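Local structure of galactose-binding-like protein (Bacteroides thetaiotaomicron, 7M1B) at residues I289-V294 with I359-D364. The protein probably binds, and may help degrade, carbohydrate as a SusE-like protein with a galactose-binding-like domain. Numbering follows the deposited sequence.
Sequences IKEWEV and ILSTHD
Trp292 pairs with Ile359 and Ile289 with Thr362, both as antiparallel non-hydrogen-bonded pairs, and the short strands 292-294 and 359-362 run antiparallel, their N-to-C directions 146° apart. Between these pairs Lys290 and Glu291 both face Ser361, which makes a classic beta bulge. Lys290 N donates to Ser361 O, 2.9 Å away, while Glu291 N reaches the same oxygen only weakly. The main partner of Glu291 N is the Ser361 hydroxyl, with OG 3.0 Å from that nitrogen. With chi1 at 68°, Ser361 OG lies between its own backbone N and carbonyl carbon, and from there it meets Glu291 N. Glu291 O is gripped twice, by Leu360 N at 2.9 Å and by Ser361 N at 3.2 Å on an in-plane lone pair. A water bridges Ser361 OG and Glu291 OE2.

On the buried side, Ile359 CD1 meets Trp292 CB at 3.8 Å and Ile289 CD1 at 3.9 Å. The two isoleucine side chains cross at about a right angle. Ile289 CD1 also lies over one face of the Trp292 indole, offset toward the rim. At the other end, Lys290 CB sits over the centre of the His363 ring in a CH-pi contact, 3.9 Å from the centroid. The lysine chain runs on extended, and a second water links its NZ to His363 O. The hydrogen bond from His363 NE2 to Ser318 OG probably fixes the turn of the ring, and Tyr284 meets it edge-to-face.

The contact joins two neighbouring strands inside the antiparallel sheet of the galactose-binding-like domain, at the corner where the chain turns at Glu291. Phe357 lies nearly parallel to the Trp292 ring, Phe343 meets it edge-to-face, and Phe271 touches its side chain. Strand 292-297 lies between strands 352-362 and 311-317, and strand 352-362 pairs in turn with strand 256-274.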
loop_
_atom_site.group_PDB
_atom_site.type_symbol
_atom_site.label_atom_id
_atom_site.label_comp_id
_atom_site.label_asym_id
_atom_site.label_seq_id
_atom_site.Cartn_x
_atom_site.Cartn_y
_atom_site.Cartn_z
ATOM N N ILE A 289 -2.124 14.177 7.816
ATOM C CA ILE A 289 -1.671 12.957 8.489
ATOM C C ILE A 289 -0.175 12.720 8.384
ATOM O O ILE A 289 0.477 13.042 7.384
ATOM C CB ILE A 289 -2.516 11.777 7.934
ATOM C CG1 ILE A 289 -2.218 11.536 6.437
ATOM C CG2 ILE A 289 -3.992 12.034 8.274
ATOM C CD1 ILE A 289 -2.975 10.274 5.853
ATOM N N LYS A 290 0.376 12.056 9.404
ATOM C CA LYS A 290 1.835 11.870 9.492
ATOM C C LYS A 290 2.190 10.396 9.314
ATOM O O LYS A 290 2.809 10.071 8.290
ATOM C CB LYS A 290 2.411 12.479 10.766
ATOM C CG LYS A 290 3.923 12.179 11.012
ATOM C CD LYS A 290 4.439 12.909 12.246
ATOM C CE LYS A 290 5.864 12.470 12.633
ATOM N NZ LYS A 290 6.231 12.921 13.980
ATOM N N GLU A 291 1.803 9.522 10.243
ATOM C CA GLU A 291 1.969 8.094 10.045
ATOM C C GLU A 291 0.620 7.399 10.017
ATOM O O GLU A 291 -0.302 7.702 10.780
ATOM C CB GLU A 291 2.817 7.473 11.154
ATOM C CG GLU A 291 4.267 7.907 11.064
ATOM C CD GLU A 291 5.138 7.070 12.010
ATOM O OE1 GLU A 291 5.185 5.806 11.861
ATOM O OE2 GLU A 291 5.779 7.652 12.887
ATOM N N TRP A 292 0.522 6.396 9.149
ATOM C CA TRP A 292 -0.692 5.598 9.098
ATOM C C TRP A 292 -0.363 4.234 8.474
ATOM O O TRP A 292 0.718 4.007 7.904
ATOM C CB TRP A 292 -1.756 6.349 8.255
ATOM C CG TRP A 292 -1.478 6.463 6.766
ATOM C CD1 TRP A 292 -1.980 5.685 5.740
ATOM C CD2 TRP A 292 -0.725 7.531 6.139
ATOM N NE1 TRP A 292 -1.481 6.144 4.542
ATOM C CE2 TRP A 292 -0.750 7.305 4.731
ATOM C CE3 TRP A 292 0.006 8.632 6.625
ATOM C CZ2 TRP A 292 -0.097 8.148 3.816
ATOM C CZ3 TRP A 292 0.668 9.456 5.721
ATOM C CH2 TRP A 292 0.589 9.238 4.321
ATOM N N GLU A 293 -1.347 3.349 8.533
ATOM C CA GLU A 293 -1.345 2.105 7.825
ATOM C C GLU A 293 -2.493 2.078 6.835
ATOM O O GLU A 293 -3.551 2.608 7.116
ATOM C CB GLU A 293 -1.475 0.917 8.754
ATOM C CG GLU A 293 -0.364 0.940 9.827
ATOM C CD GLU A 293 -0.588 -0.041 10.954
ATOM O OE1 GLU A 293 -1.767 -0.534 11.125
ATOM O OE2 GLU A 293 0.380 -0.197 11.755
ATOM N N VAL A 294 -2.261 1.381 5.720
ATOM C CA VAL A 294 -3.344 1.106 4.778
ATOM C C VAL A 294 -3.708 -0.369 4.884
ATOM O O VAL A 294 -2.791 -1.201 4.859
ATOM C CB VAL A 294 -2.912 1.426 3.333
ATOM C CG1 VAL A 294 -4.134 1.180 2.426
ATOM C CG2 VAL A 294 -2.506 2.917 3.229
ATOM N N ILE A 359 -5.147 5.838 10.918
ATOM C CA ILE A 359 -4.284 6.992 11.136
ATOM C C ILE A 359 -3.672 6.832 12.531
ATOM O O ILE A 359 -4.426 6.782 13.517
ATOM C CB ILE A 359 -5.066 8.316 11.003
ATOM C CG1 ILE A 359 -5.860 8.432 9.687
ATOM C CG2 ILE A 359 -4.101 9.506 11.214
ATOM C CD1 ILE A 359 -4.979 8.291 8.481
ATOM N N LEU A 360 -2.339 6.853 12.608
ATOM C CA LEU A 360 -1.635 6.720 13.885
ATOM C C LEU A 360 -1.309 8.104 14.468
ATOM O O LEU A 360 -1.347 8.319 15.694
ATOM C CB LEU A 360 -0.351 5.915 13.635
ATOM C CG LEU A 360 -0.481 4.553 12.925
ATOM C CD1 LEU A 360 0.876 3.868 12.838
ATOM C CD2 LEU A 360 -1.448 3.647 13.635
ATOM N N SER A 361 -0.987 9.068 13.587
ATOM C CA SER A 361 -0.477 10.373 14.036
ATOM C C SER A 361 -0.813 11.454 12.989
ATOM O O SER A 361 -0.851 11.086 11.794
ATOM C CB SER A 361 1.028 10.271 14.414
ATOM O OG SER A 361 1.780 10.024 13.214
ATOM N N THR A 362 -0.731 12.726 13.423
ATOM C CA THR A 362 -0.832 13.853 12.505
ATOM C C THR A 362 0.403 14.745 12.647
ATOM O O THR A 362 1.131 14.621 13.661
ATOM C CB THR A 362 -2.095 14.665 12.781
ATOM O OG1 THR A 362 -2.014 15.022 14.174
ATOM C CG2 THR A 362 -3.370 13.874 12.519
ATOM N N HIS A 363 0.710 15.550 11.623
ATOM C CA HIS A 363 1.899 16.386 11.638
ATOM C C HIS A 363 1.893 17.373 12.818
ATOM O O HIS A 363 2.929 17.554 13.478
ATOM C CB HIS A 363 2.067 17.145 10.320
ATOM C CG HIS A 363 2.683 16.274 9.262
ATOM N ND1 HIS A 363 3.976 15.773 9.388
ATOM C CD2 HIS A 363 2.152 15.704 8.152
ATOM C CE1 HIS A 363 4.272 15.071 8.287
ATOM N NE2 HIS A 363 3.169 15.046 7.492
ATOM N N ASP A 364 0.723 17.949 13.142
ATOM C CA ASP A 364 0.662 18.911 14.280
ATOM C C ASP A 364 0.254 18.238 15.589
ATOM O O ASP A 364 0.197 18.944 16.624
ATOM C CB ASP A 364 -0.193 20.148 13.924
ATOM C CG ASP A 364 -1.691 19.860 13.815
ATOM O OD1 ASP A 364 -2.133 18.709 14.047
ATOM O OD2 ASP A 364 -2.427 20.821 13.388
HETATM O O HOH W 1 5.446 16.003 13.923
HETATM O O HOH W 2 4.300 9.748 14.033
#